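Local coordinates for protein acyl-coenzyme A oxidase acox-1.2 (Caenorhabditis elegans, PDB 5K3J) that catalyses the FAD-dependent first, desaturating step of peroxisomal beta-oxidation, acting on the CoA thioester of an ascaroside pheromone precursor with a five-carbon omega side chain, at residues A116-T121 against Y197-A202; E132-R137 against R260-M265; K291-M296 against T430-N435. All coordinates share one frame; numbering follows the deposited sequence.

Contact 1 (A116-T121 against Y197-A202); sequences ALFIPT and YALVVA. With 6QA (~{S}-[2-[3-[[(2~{R})-4-[[[(2~{R},3~{S},4~{R},5~{R})-5-(6-aminopurin-9-yl)-4-oxidanyl-3-phosphonooxy-oxolan-2-yl]methoxy-oxidanyl-phosphoryl]oxy-oxidanyl-phosphoryl]oxy-3,3-dimethyl-2-oxidanyl-butanoyl]amino]propanoylamino]ethyl] 5-[(2~{R},3~{R},5~{R},6~{S})-6-methyl-3,5-bis(oxidanyl)oxan-2-yl]oxypentanethioate), chain E.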
loop_
_atom_site.group_PDB
_atom_site.type_symbol
_atom_site.label_atom_id
_atom_site.label_comp_id
_atom_site.label_asym_id
_atom_site.label_seq_id
_atom_site.Cartn_x
_atom_site.Cartn_y
_atom_site.Cartn_z
ATOM N N ALA A 116 0.910 22.425 -11.772
ATOM C CA ALA A 116 -0.230 21.863 -11.056
ATOM C C ALA A 116 -1.026 22.916 -10.283
ATOM O O ALA A 116 -2.256 22.865 -10.256
ATOM C CB ALA A 116 0.236 20.765 -10.110
ATOM N N LEU A 117 -0.334 23.859 -9.649
ATOM C CA LEU A 117 -1.006 24.821 -8.775
ATOM C C LEU A 117 -0.491 26.250 -8.901
ATOM O O LEU A 117 -1.272 27.196 -8.806
ATOM C CB LEU A 117 -0.891 24.368 -7.321
ATOM C CG LEU A 117 -1.815 23.211 -6.937
ATOM C CD1 LEU A 117 -1.238 22.427 -5.776
ATOM C CD2 LEU A 117 -3.208 23.730 -6.602
ATOM N N PHE A 118 0.812 26.412 -9.108
ATOM C CA PHE A 118 1.390 27.749 -9.213
ATOM C C PHE A 118 0.743 28.544 -10.342
ATOM O O PHE A 118 0.247 29.649 -10.121
ATOM C CB PHE A 118 2.898 27.681 -9.429
ATOM C CG PHE A 118 3.562 29.027 -9.460
ATOM C CD1 PHE A 118 3.671 29.791 -8.307
ATOM C CD2 PHE A 118 4.081 29.528 -10.638
ATOM C CE1 PHE A 118 4.280 31.030 -8.334
ATOM C CE2 PHE A 118 4.694 30.763 -10.668
ATOM C CZ PHE A 118 4.795 31.513 -9.520
ATOM N N ILE A 119 0.744 27.976 -11.545
ATOM C CA ILE A 119 0.103 28.608 -12.696
ATOM C C ILE A 119 -1.429 28.682 -12.548
ATOM O O ILE A 119 -2.017 29.731 -12.820
ATOM C CB ILE A 119 0.471 27.878 -14.014
ATOM C CG1 ILE A 119 1.917 28.174 -14.415
ATOM C CG2 ILE A 119 -0.469 28.272 -15.138
ATOM C CD1 ILE A 119 2.287 27.631 -15.776
ATOM N N PRO A 120 -2.087 27.580 -12.123
ATOM C CA PRO A 120 -3.543 27.687 -11.969
ATOM C C PRO A 120 -4.004 28.662 -10.882
ATOM O O PRO A 120 -5.138 29.131 -10.958
ATOM C CB PRO A 120 -3.958 26.257 -11.613
ATOM C CG PRO A 120 -2.912 25.409 -12.216
ATOM C CD PRO A 120 -1.645 26.176 -12.036
ATOM N N THR A 121 -3.159 28.954 -9.895
ATOM C CA THR A 121 -3.530 29.897 -8.841
ATOM C C THR A 121 -3.397 31.329 -9.344
ATOM O O THR A 121 -4.215 32.188 -9.016
ATOM C CB THR A 121 -2.672 29.708 -7.563
ATOM O OG1 THR A 121 -3.082 28.514 -6.884
ATOM C CG2 THR A 121 -2.837 30.889 -6.612
ATOM N N TYR A 197 10.515 31.291 -7.226
ATOM C CA TYR A 197 9.318 32.000 -6.803
ATOM C C TYR A 197 8.358 31.047 -6.103
ATOM O O TYR A 197 8.284 29.868 -6.439
ATOM C CB TYR A 197 8.626 32.660 -7.993
ATOM C CG TYR A 197 9.285 33.937 -8.459
ATOM C CD1 TYR A 197 10.437 33.900 -9.233
ATOM C CD2 TYR A 197 8.755 35.180 -8.129
ATOM C CE1 TYR A 197 11.044 35.059 -9.663
ATOM C CE2 TYR A 197 9.359 36.349 -8.556
ATOM C CZ TYR A 197 10.505 36.280 -9.324
ATOM O OH TYR A 197 11.121 37.429 -9.760
ATOM N N ALA A 198 7.633 31.561 -5.118
ATOM C CA ALA A 198 6.650 30.770 -4.394
ATOM C C ALA A 198 5.398 31.578 -4.080
ATOM O O ALA A 198 5.482 32.747 -3.702
ATOM C CB ALA A 198 7.257 30.228 -3.115
ATOM N N LEU A 199 4.237 30.954 -4.237
ATOM C CA LEU A 199 2.994 31.564 -3.792
ATOM C C LEU A 199 2.751 31.139 -2.351
ATOM O O LEU A 199 2.288 30.028 -2.095
ATOM C CB LEU A 199 1.827 31.166 -4.698
ATOM C CG LEU A 199 1.716 31.985 -5.987
ATOM C CD1 LEU A 199 0.802 31.319 -7.005
ATOM C CD2 LEU A 199 1.215 33.375 -5.651
ATOM N N VAL A 200 3.089 32.023 -1.418
ATOM C CA VAL A 200 3.052 31.706 0.005
ATOM C C VAL A 200 1.744 32.104 0.672
ATOM O O VAL A 200 1.358 33.274 0.664
ATOM C CB VAL A 200 4.207 32.390 0.747
ATOM C CG1 VAL A 200 4.105 32.138 2.244
ATOM C CG2 VAL A 200 5.529 31.893 0.210
ATOM N N VAL A 201 1.074 31.116 1.256
ATOM C CA VAL A 201 -0.186 31.338 1.951
ATOM C C VAL A 201 0.070 31.782 3.385
ATOM O O VAL A 201 0.722 31.078 4.158
ATOM C CB VAL A 201 -1.057 30.071 1.964
ATOM C CG1 VAL A 201 -2.359 30.332 2.702
ATOM C CG2 VAL A 201 -1.322 29.590 0.540
ATOM N N ALA A 202 -0.445 32.954 3.740
ATOM C CA ALA A 202 -0.206 33.505 5.069
ATOM C C ALA A 202 -1.441 34.187 5.641
ATOM O O ALA A 202 -2.305 34.652 4.904
ATOM C CB ALA A 202 0.957 34.482 5.034
HETATM P P26 6QA E . -11.270 26.164 6.734
HETATM P P29 6QA E . -13.882 27.236 7.799
HETATM P P50 6QA E . -20.128 24.239 6.689
HETATM O O01 6QA E . -1.409 14.348 -8.499
HETATM C C02 6QA E . -1.441 15.791 -8.435
HETATM C C03 6QA E . -0.380 16.104 -7.367
HETATM O O04 6QA E . -0.454 17.387 -6.945
HETATM C C05 6QA E . -1.459 17.668 -6.023
HETATM C C06 6QA E . -0.784 18.221 -4.737
HETATM C C07 6QA E . -1.763 19.230 -4.093
HETATM C C08 6QA E . -0.965 20.205 -3.229
HETATM C C09 6QA E . -1.426 20.173 -1.832
HETATM S S10 6QA E . -1.819 21.860 -1.137
HETATM C C11 6QA E . -3.463 21.980 -0.378
HETATM C C12 6QA E . -4.133 20.677 -0.054
HETATM N N13 6QA E . -4.575 20.743 1.288
HETATM C C14 6QA E . -5.983 20.688 1.624
HETATM C C15 6QA E . -6.438 20.748 3.126
HETATM C C16 6QA E . -7.405 21.971 3.276
HETATM N N17 6QA E . -8.610 21.618 4.051
HETATM C C18 6QA E . -9.333 22.708 4.721
HETATM C C19 6QA E . -10.586 22.377 5.529
HETATM O O20 6QA E . -10.728 20.977 5.613
HETATM C C21 6QA E . -11.862 22.984 4.880
HETATM C C22 6QA E . -12.998 22.666 5.948
HETATM C C23 6QA E . -12.094 22.320 3.483
HETATM C C24 6QA E . -11.839 24.494 4.663
HETATM O O25 6QA E . -12.294 25.217 5.825
HETATM O O27 6QA E . -10.143 25.359 7.399
HETATM O O28 6QA E . -12.255 26.898 7.918
HETATM O O30 6QA E . -14.017 28.759 7.689
HETATM O O31 6QA E . -14.525 26.418 6.479
HETATM C C32 6QA E . -15.590 25.554 6.602
HETATM C C33 6QA E . -16.868 26.306 6.039
HETATM O O34 6QA E . -16.589 26.939 4.965
HETATM C C35 6QA E . -17.384 26.275 3.711
HETATM N N36 6QA E . -16.407 25.931 2.665
HETATM C C37 6QA E . -15.227 25.335 2.857
HETATM N N38 6QA E . -14.575 25.175 1.705
HETATM C C39 6QA E . -15.358 25.692 0.714
HETATM C C40 6QA E . -16.518 26.180 1.317
HETATM N N41 6QA E . -17.476 26.758 0.542
HETATM C C42 6QA E . -17.301 26.848 -0.777
HETATM N N43 6QA E . -16.191 26.392 -1.394
HETATM C C44 6QA E . -15.210 25.818 -0.697
HETATM N N45 6QA E . -14.004 25.323 -1.367
HETATM C C46 6QA E . -18.032 25.240 4.151
HETATM O O47 6QA E . -19.478 25.326 3.765
HETATM C C48 6QA E . -17.916 25.240 5.672
HETATM O O49 6QA E . -19.130 25.536 6.281
HETATM O O51 6QA E . -20.269 24.187 8.181
HETATM O O52 6QA E . -19.517 22.926 6.172
HETATM O O53 6QA E . -21.469 24.414 6.030
HETATM O O54 6QA E . -14.578 26.758 9.048
HETATM O O55 6QA E . -10.661 27.248 5.865
HETATM O O56 6QA E . -8.931 23.831 4.645
HETATM O O57 6QA E . -6.817 20.604 0.786
HETATM O O58 6QA E . -1.486 19.087 -1.268
HETATM O O59 6QA E . 0.962 15.893 -7.883
HETATM C C60 6QA E . 1.221 16.659 -9.065
HETATM C C61 6QA E . 2.672 16.360 -9.367
HETATM C C62 6QA E . 0.225 16.284 -10.195
HETATM C C63 6QA E . -1.173 16.392 -9.756
HETATM O O64 6QA E . 0.422 17.199 -11.330
#
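The phenyl ring of F118 is met obliquely by the strand, with L199 CD1, the A198 carbonyl carbon and Y197 CB gathered around it, while the ring of H114 adjoins it at a shallow tilt of about 30°. With CG anti to the backbone N (chi1 -176°), F118 extends beyond the helix so that CD1 comes 3.5 Å from L199 CD1, the two side chains crossing nearly at right angles. Y197 offers F118 CZ just its CB, at 4.3 Å; its own ring leads away to a hydrogen bond between OH and E223. T121 adds its methyl, CG2 lying 3.7 Å from L199 CD1, while OG1 turns back and donates to L117 O, which the T121 backbone N also grips. From the same helix L117 CD1 reaches 6QA C08 at 3.4 Å. The short segments' axes cross at 78°, where helix 112-125 of the N-terminal helical domain meets strand 197-205 of the beta domain in the acyl-CoA oxidase fold and also lines the substrate pocket.

Contact 2 (E132-R137 against R260-M265); sequences EKWLER and RTNLLM
W134 leaves its helix with CG beside the backbone N (chi1 -62°) and CB directed at the 260-265 turn. CB and the five-membered ring span the intervening distance without meeting that turn, which is reached by the six-membered ring alone. Over one face of the indole lies the aliphatic part of K133, its CD 3.8 Å above the plane and displaced toward the rim, near CE2 and CZ2. Further out, CZ2 has N262 OD1 4.0 Å away. At the tip, CH2 is 3.8 Å from T261 O and 3.9 Å from N262 OD1, both oxygens lying at the ring edge near its plane. Such an approach puts C-H groups before carbonyl oxygens, probably a mildly favourable electrostatic contact, although no hydrogen bond links the two segments. The N262 amide stands almost perpendicular to the indole, and its ND2 is held by M217 O. On the other flank CZ3 touches L264 CD2 obliquely at 4.4 Å. The exposed K133 ammonium ends beside the turn, NZ staying 4.2 Å from T261 O. Q130, one turn earlier, pins the same turn by accepting from M265 N and donating toward T261 O and L263 O. Helix 128-139 thereby rests against the loop that follows strand 256-259, with strand 210-219 alongside through M217 and helix 112-125 packed on L135 and L264.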
loop_
_atom_site.group_PDB
_atom_site.type_symbol
_atom_site.label_atom_id
_atom_site.label_comp_id
_atom_site.label_asym_id
_atom_site.label_seq_id
_atom_site.Cartn_x
_atom_site.Cartn_y
_atom_site.Cartn_z
ATOM N N GLU A 132 0.032 39.825 -15.962
ATOM C CA GLU A 132 0.917 40.400 -16.966
ATOM C C GLU A 132 2.363 40.364 -16.489
ATOM O O GLU A 132 3.294 40.255 -17.287
ATOM C CB GLU A 132 0.501 41.836 -17.275
ATOM C CG GLU A 132 1.209 42.456 -18.463
ATOM C CD GLU A 132 0.857 43.920 -18.638
ATOM O OE1 GLU A 132 0.836 44.656 -17.626
ATOM O OE2 GLU A 132 0.594 44.334 -19.787
ATOM N N LYS A 133 2.536 40.445 -15.176
ATOM C CA LYS A 133 3.858 40.514 -14.582
ATOM C C LYS A 133 4.479 39.138 -14.367
ATOM O O LYS A 133 5.704 39.004 -14.361
ATOM C CB LYS A 133 3.791 41.262 -13.251
ATOM C CG LYS A 133 5.108 41.869 -12.799
ATOM C CD LYS A 133 4.998 42.404 -11.379
ATOM C CE LYS A 133 3.829 43.367 -11.236
ATOM N NZ LYS A 133 3.555 43.694 -9.809
ATOM N N TRP A 134 3.651 38.112 -14.181
ATOM C CA TRP A 134 4.192 36.791 -13.864
ATOM C C TRP A 134 3.626 35.633 -14.690
ATOM O O TRP A 134 4.377 34.744 -15.096
ATOM C CB TRP A 134 3.978 36.465 -12.384
ATOM C CG TRP A 134 4.668 37.392 -11.432
ATOM C CD1 TRP A 134 6.002 37.673 -11.379
ATOM C CD2 TRP A 134 4.056 38.133 -10.375
ATOM N NE1 TRP A 134 6.259 38.560 -10.359
ATOM C CE2 TRP A 134 5.082 38.860 -9.726
ATOM C CE3 TRP A 134 2.746 38.269 -9.909
ATOM C CZ2 TRP A 134 4.833 39.700 -8.649
ATOM C CZ3 TRP A 134 2.501 39.104 -8.836
ATOM C CH2 TRP A 134 3.540 39.809 -8.219
ATOM N N LEU A 135 2.316 35.628 -14.927
ATOM C CA LEU A 135 1.652 34.451 -15.492
ATOM C C LEU A 135 2.217 34.020 -16.844
ATOM O O LEU A 135 2.299 32.825 -17.131
ATOM C CB LEU A 135 0.143 34.693 -15.614
ATOM C CG LEU A 135 -0.679 33.525 -16.164
ATOM C CD1 LEU A 135 -0.377 32.228 -15.418
ATOM C CD2 LEU A 135 -2.165 33.847 -16.093
ATOM N N GLU A 136 2.615 34.974 -17.677
ATOM C CA GLU A 136 3.221 34.593 -18.945
ATOM C C GLU A 136 4.682 34.217 -18.733
ATOM O O GLU A 136 5.227 33.407 -19.473
ATOM C CB GLU A 136 3.091 35.707 -19.985
ATOM C CG GLU A 136 3.335 35.234 -21.420
ATOM C CD GLU A 136 2.562 33.964 -21.782
ATOM O OE1 GLU A 136 1.417 33.789 -21.308
ATOM O OE2 GLU A 136 3.108 33.136 -22.543
ATOM N N ARG A 137 5.310 34.794 -17.717
ATOM C CA ARG A 137 6.674 34.407 -17.369
ATOM C C ARG A 137 6.706 32.958 -16.897
ATOM O O ARG A 137 7.642 32.215 -17.192
ATOM C CB ARG A 137 7.249 35.318 -16.288
ATOM C CG ARG A 137 7.581 36.720 -16.757
ATOM C CD ARG A 137 8.596 37.365 -15.812
ATOM N NE ARG A 137 9.910 36.738 -15.929
ATOM C CZ ARG A 137 10.877 36.854 -15.021
ATOM N NH1 ARG A 137 10.674 37.563 -13.913
ATOM N NH2 ARG A 137 12.048 36.253 -15.214
ATOM N N ARG A 260 3.008 45.684 -1.521
ATOM C CA ARG A 260 1.569 45.496 -1.357
ATOM C C ARG A 260 0.954 44.746 -2.539
ATOM O O ARG A 260 -0.014 44.000 -2.380
ATOM C CB ARG A 260 0.882 46.854 -1.185
ATOM C CG ARG A 260 -0.635 46.797 -1.130
ATOM C CD ARG A 260 -1.237 48.190 -1.189
ATOM N NE ARG A 260 -0.999 48.829 -2.480
ATOM C CZ ARG A 260 -1.843 48.775 -3.509
ATOM N NH1 ARG A 260 -2.987 48.110 -3.400
ATOM N NH2 ARG A 260 -1.545 49.386 -4.647
ATOM N N THR A 261 1.541 44.939 -3.717
ATOM C CA THR A 261 1.049 44.343 -4.952
ATOM C C THR A 261 1.656 42.968 -5.235
ATOM O O THR A 261 1.537 42.444 -6.343
ATOM C CB THR A 261 1.326 45.268 -6.144
ATOM O OG1 THR A 261 2.716 45.617 -6.160
ATOM C CG2 THR A 261 0.497 46.530 -6.020
ATOM N N ASN A 262 2.317 42.394 -4.234
ATOM C CA ASN A 262 2.737 41.000 -4.313
ATOM C C ASN A 262 1.675 40.139 -3.653
ATOM O O ASN A 262 1.729 38.907 -3.691
ATOM C CB ASN A 262 4.106 40.791 -3.669
ATOM C CG ASN A 262 5.244 41.141 -4.609
ATOM O OD1 ASN A 262 5.126 42.054 -5.426
ATOM N ND2 ASN A 262 6.344 40.400 -4.513
ATOM N N LEU A 263 0.701 40.816 -3.052
ATOM C CA LEU A 263 -0.534 40.178 -2.624
ATOM C C LEU A 263 -1.415 39.935 -3.838
ATOM O O LEU A 263 -1.773 40.875 -4.557
ATOM C CB LEU A 263 -1.278 41.038 -1.602
ATOM C CG LEU A 263 -2.721 40.621 -1.286
ATOM C CD1 LEU A 263 -2.771 39.260 -0.621
ATOM C CD2 LEU A 263 -3.416 41.660 -0.420
ATOM N N LEU A 264 -1.751 38.674 -4.073
ATOM C CA LEU A 264 -2.622 38.332 -5.184
ATOM C C LEU A 264 -3.987 38.964 -5.010
ATOM O O LEU A 264 -4.784 38.532 -4.178
ATOM C CB LEU A 264 -2.771 36.818 -5.329
ATOM C CG LEU A 264 -1.548 36.048 -5.827
ATOM C CD1 LEU A 264 -1.997 34.752 -6.502
ATOM C CD2 LEU A 264 -0.673 36.905 -6.752
ATOM N N MET A 265 -4.243 39.996 -5.801
ATOM C CA MET A 265 -5.541 40.638 -5.819
ATOM C C MET A 265 -6.257 40.312 -7.125
ATOM O O MET A 265 -5.619 39.938 -8.111
ATOM C CB MET A 265 -5.393 42.144 -5.620
ATOM C CG MET A 265 -4.811 42.498 -4.254
ATOM S SD MET A 265 -4.509 44.256 -3.981
ATOM C CE MET A 265 -2.737 44.362 -4.238
#

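Contact 3 (K291-M296 against T430-N435); sequences KIRSQM and TYAGEN. Unlike the reference sequence in segment 430-435: A432 (reference Glu). With 6QA (~{S}-[2-[3-[[(2~{R})-4-[[[(2~{R},3~{S},4~{R},5~{R})-5-(6-aminopurin-9-yl)-4-oxidanyl-3-phosphonooxy-oxolan-2-yl]methoxy-oxidanyl-phosphoryl]oxy-oxidanyl-phosphoryl]oxy-3,3-dimethyl-2-oxidanyl-butanoyl]amino]propanoylamino]ethyl] 5-[(2~{R},3~{R},5~{R},6~{S})-6-methyl-3,5-bis(oxidanyl)oxan-2-yl]oxypentanethioate), chain E.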
loop_
_atom_site.group_PDB
_atom_site.type_symbol
_atom_site.label_atom_id
_atom_site.label_comp_id
_atom_site.label_asym_id
_atom_site.label_seq_id
_atom_site.Cartn_x
_atom_site.Cartn_y
_atom_site.Cartn_z
ATOM N N LYS A 291 -9.414 22.530 -8.305
ATOM C CA LYS A 291 -8.987 22.111 -9.636
ATOM C C LYS A 291 -8.323 20.740 -9.565
ATOM O O LYS A 291 -8.599 19.863 -10.386
ATOM C CB LYS A 291 -8.027 23.118 -10.268
ATOM C CG LYS A 291 -7.692 22.767 -11.709
ATOM C CD LYS A 291 -6.515 23.559 -12.228
ATOM C CE LYS A 291 -5.507 22.640 -12.903
ATOM N NZ LYS A 291 -6.137 21.772 -13.940
ATOM N N ILE A 292 -7.454 20.563 -8.572
ATOM C CA ILE A 292 -6.774 19.292 -8.357
ATOM C C ILE A 292 -7.774 18.183 -8.044
ATOM O O ILE A 292 -7.779 17.145 -8.704
ATOM C CB ILE A 292 -5.750 19.379 -7.208
ATOM C CG1 ILE A 292 -4.651 20.394 -7.540
ATOM C CG2 ILE A 292 -5.156 18.005 -6.920
ATOM C CD1 ILE A 292 -3.893 20.087 -8.813
ATOM N N ARG A 293 -8.620 18.419 -7.043
ATOM C CA ARG A 293 -9.611 17.438 -6.599
ATOM C C ARG A 293 -10.551 17.010 -7.719
ATOM O O ARG A 293 -10.884 15.831 -7.848
ATOM C CB ARG A 293 -10.432 17.996 -5.435
ATOM C CG ARG A 293 -9.664 18.173 -4.137
ATOM C CD ARG A 293 -10.501 18.941 -3.122
ATOM N NE ARG A 293 -9.786 19.162 -1.872
ATOM C CZ ARG A 293 -9.979 20.208 -1.074
ATOM N NH1 ARG A 293 -10.863 21.142 -1.396
ATOM N NH2 ARG A 293 -9.281 20.321 0.044
ATOM N N SER A 294 -10.990 17.977 -8.516
ATOM C CA SER A 294 -11.832 17.690 -9.668
ATOM C C SER A 294 -11.084 16.825 -10.677
ATOM O O SER A 294 -11.674 15.979 -11.348
ATOM C CB SER A 294 -12.300 18.991 -10.330
ATOM O OG SER A 294 -11.196 19.788 -10.732
ATOM N N GLN A 295 -9.774 17.025 -10.754
ATOM C CA GLN A 295 -8.959 16.408 -11.792
ATOM C C GLN A 295 -8.504 14.980 -11.468
ATOM O O GLN A 295 -8.275 14.182 -12.374
ATOM C CB GLN A 295 -7.745 17.307 -12.072
ATOM C CG GLN A 295 -6.727 16.757 -13.053
ATOM C CD GLN A 295 -5.501 16.196 -12.359
ATOM O OE1 GLN A 295 -5.495 16.008 -11.142
ATOM N NE2 GLN A 295 -4.450 15.937 -13.130
ATOM N N MET A 296 -8.393 14.640 -10.188
ATOM C CA MET A 296 -7.764 13.365 -9.831
ATOM C C MET A 296 -8.677 12.146 -9.941
ATOM O O MET A 296 -8.226 11.026 -9.750
ATOM C CB MET A 296 -7.171 13.435 -8.420
ATOM C CG MET A 296 -7.962 14.254 -7.424
ATOM S SD MET A 296 -7.018 14.476 -5.902
ATOM C CE MET A 296 -6.728 12.768 -5.458
ATOM N N THR A 430 -3.785 11.736 0.694
ATOM C CA THR A 430 -3.278 12.664 1.695
ATOM C C THR A 430 -3.216 14.091 1.160
ATOM O O THR A 430 -3.830 14.992 1.731
ATOM C CB THR A 430 -1.880 12.248 2.191
ATOM O OG1 THR A 430 -1.971 11.006 2.904
ATOM C CG2 THR A 430 -1.306 13.316 3.110
ATOM N N TYR A 431 -2.483 14.303 0.068
ATOM C CA TYR A 431 -2.377 15.643 -0.502
ATOM C C TYR A 431 -3.739 16.077 -1.025
ATOM O O TYR A 431 -4.631 15.245 -1.190
ATOM C CB TYR A 431 -1.306 15.713 -1.611
ATOM C CG TYR A 431 -1.559 14.887 -2.869
ATOM C CD1 TYR A 431 -2.673 15.109 -3.675
ATOM C CD2 TYR A 431 -0.646 13.925 -3.278
ATOM C CE1 TYR A 431 -2.891 14.371 -4.823
ATOM C CE2 TYR A 431 -0.856 13.179 -4.428
ATOM C CZ TYR A 431 -1.978 13.408 -5.198
ATOM O OH TYR A 431 -2.192 12.672 -6.343
ATOM N N ALA A 432 -3.883 17.370 -1.298
ATOM C CA ALA A 432 -5.142 17.942 -1.772
ATOM C C ALA A 432 -6.302 17.595 -0.838
ATOM O O ALA A 432 -7.444 17.447 -1.272
ATOM C CB ALA A 432 -5.442 17.472 -3.193
ATOM N N GLY A 433 -5.997 17.481 0.452
ATOM C CA GLY A 433 -6.998 17.199 1.464
ATOM C C GLY A 433 -6.906 15.789 2.016
ATOM O O GLY A 433 -7.039 14.818 1.274
ATOM N N GLU A 434 -6.670 15.677 3.320
ATOM C CA GLU A 434 -6.674 14.382 3.995
ATOM C C GLU A 434 -8.030 13.703 3.782
ATOM O O GLU A 434 -9.074 14.326 3.980
ATOM C CB GLU A 434 -6.372 14.556 5.490
ATOM C CG GLU A 434 -5.688 13.364 6.150
ATOM C CD GLU A 434 -6.569 12.130 6.200
ATOM O OE1 GLU A 434 -7.707 12.234 6.706
ATOM O OE2 GLU A 434 -6.129 11.060 5.724
ATOM N N ASN A 435 -8.002 12.433 3.381
ATOM C CA ASN A 435 -9.198 11.706 2.943
ATOM C C ASN A 435 -10.355 11.709 3.940
ATOM O O ASN A 435 -11.505 11.929 3.555
ATOM C CB ASN A 435 -8.834 10.258 2.594
ATOM C CG ASN A 435 -8.515 10.079 1.122
ATOM O OD1 ASN A 435 -8.556 8.964 0.603
ATOM N ND2 ASN A 435 -8.188 11.174 0.443
HETATM P P26 6QA E . -11.270 26.164 6.734
HETATM P P29 6QA E . -13.882 27.236 7.799
HETATM P P50 6QA E . -20.128 24.239 6.689
HETATM O O01 6QA E . -1.409 14.348 -8.499
HETATM C C02 6QA E . -1.441 15.791 -8.435
HETATM C C03 6QA E . -0.380 16.104 -7.367
HETATM O O04 6QA E . -0.454 17.387 -6.945
HETATM C C05 6QA E . -1.459 17.668 -6.023
HETATM C C06 6QA E . -0.784 18.221 -4.737
HETATM C C07 6QA E . -1.763 19.230 -4.093
HETATM C C08 6QA E . -0.965 20.205 -3.229
HETATM C C09 6QA E . -1.426 20.173 -1.832
HETATM S S10 6QA E . -1.819 21.860 -1.137
HETATM C C11 6QA E . -3.463 21.980 -0.378
HETATM C C12 6QA E . -4.133 20.677 -0.054
HETATM N N13 6QA E . -4.575 20.743 1.288
HETATM C C14 6QA E . -5.983 20.688 1.624
HETATM C C15 6QA E . -6.438 20.748 3.126
HETATM C C16 6QA E . -7.405 21.971 3.276
HETATM N N17 6QA E . -8.610 21.618 4.051
HETATM C C18 6QA E . -9.333 22.708 4.721
HETATM C C19 6QA E . -10.586 22.377 5.529
HETATM O O20 6QA E . -10.728 20.977 5.613
HETATM C C21 6QA E . -11.862 22.984 4.880
HETATM C C22 6QA E . -12.998 22.666 5.948
HETATM C C23 6QA E . -12.094 22.320 3.483
HETATM C C24 6QA E . -11.839 24.494 4.663
HETATM O O25 6QA E . -12.294 25.217 5.825
HETATM O O27 6QA E . -10.143 25.359 7.399
HETATM O O28 6QA E . -12.255 26.898 7.918
HETATM O O30 6QA E . -14.017 28.759 7.689
HETATM O O31 6QA E . -14.525 26.418 6.479
HETATM C C32 6QA E . -15.590 25.554 6.602
HETATM C C33 6QA E . -16.868 26.306 6.039
HETATM O O34 6QA E . -16.589 26.939 4.965
HETATM C C35 6QA E . -17.384 26.275 3.711
HETATM N N36 6QA E . -16.407 25.931 2.665
HETATM C C37 6QA E . -15.227 25.335 2.857
HETATM N N38 6QA E . -14.575 25.175 1.705
HETATM C C39 6QA E . -15.358 25.692 0.714
HETATM C C40 6QA E . -16.518 26.180 1.317
HETATM N N41 6QA E . -17.476 26.758 0.542
HETATM C C42 6QA E . -17.301 26.848 -0.777
HETATM N N43 6QA E . -16.191 26.392 -1.394
HETATM C C44 6QA E . -15.210 25.818 -0.697
HETATM N N45 6QA E . -14.004 25.323 -1.367
HETATM C C46 6QA E . -18.032 25.240 4.151
HETATM O O47 6QA E . -19.478 25.326 3.765
HETATM C C48 6QA E . -17.916 25.240 5.672
HETATM O O49 6QA E . -19.130 25.536 6.281
HETATM O O51 6QA E . -20.269 24.187 8.181
HETATM O O52 6QA E . -19.517 22.926 6.172
HETATM O O53 6QA E . -21.469 24.414 6.030
HETATM O O54 6QA E . -14.578 26.758 9.048
HETATM O O55 6QA E . -10.661 27.248 5.865
HETATM O O56 6QA E . -8.931 23.831 4.645
HETATM O O57 6QA E . -6.817 20.604 0.786
HETATM O O58 6QA E . -1.486 19.087 -1.268
HETATM O O59 6QA E . 0.962 15.893 -7.883
HETATM C C60 6QA E . 1.221 16.659 -9.065
HETATM C C61 6QA E . 2.672 16.360 -9.367
HETATM C C62 6QA E . 0.225 16.284 -10.195
HETATM C C63 6QA E . -1.173 16.392 -9.756
HETATM O O64 6QA E . 0.422 17.199 -11.330
#
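Around A432 the helix and the loop are drawn closely together. R293, extended from CG to NE, donates from NE to A432 O at 3.0 Å in a nearly straight bond (166°), the oxygen lying in the guanidinium plane while the donor sits above the carbonyl plane. I292 CG2 meets A432 CB at 3.8 Å. The A432 backbone N donates to the thioester oxygen O58 of 6QA at 2.9 Å, and R293 NH2 lies 2.6 Å from the pantetheine amide oxygen O57. This is the substrate site of the acyl-CoA oxidase helical domain; the deposited alanine replaces the reference glutamate, the predicted proton acceptor. An alanine in place of R293 would remove the guanidinium and would probably leave both A432 O and the pantetheine amide less firmly held. Packing slackens toward M296, whose CE stands 4.2 Å from Y431 CE1. The tyrosine ring, set in the crowded position between backbone N and carbonyl carbon (chi1 65°), turns one face to the ligand, with C03 3.8 Å above its plane. On the partly exposed side of the helix K291 forms a salt bridge with E93. At the loop's end E434 N-caps helix 435-450 through OE1, while OE2 salt-bridges R341 of the second subunit.

Contacts 1 and 2 share one apolar layer: L264 CD1 packs on L199 CD2 at 3.6 Å and on T121 CG2 at 4.0 Å, helices 112-125 and 128-139 being consecutive and the segments of the two contacts alternating along the chain. Contact 1 in turn abuts contact 3, with I292 CD1 3.5 Å from A116 O and I292 CG1 3.8 Å from L117 CD2. Both of these contacts touch 6QA, L117 of helix 112-125 and I292 of helix 287-315 each lying against its acyl chain. Contact 2 lies farther from the ligand, its centre about 25 Å from that of contact 3, and the L264 side chain stays about 14 Å from both 6QA and FAD.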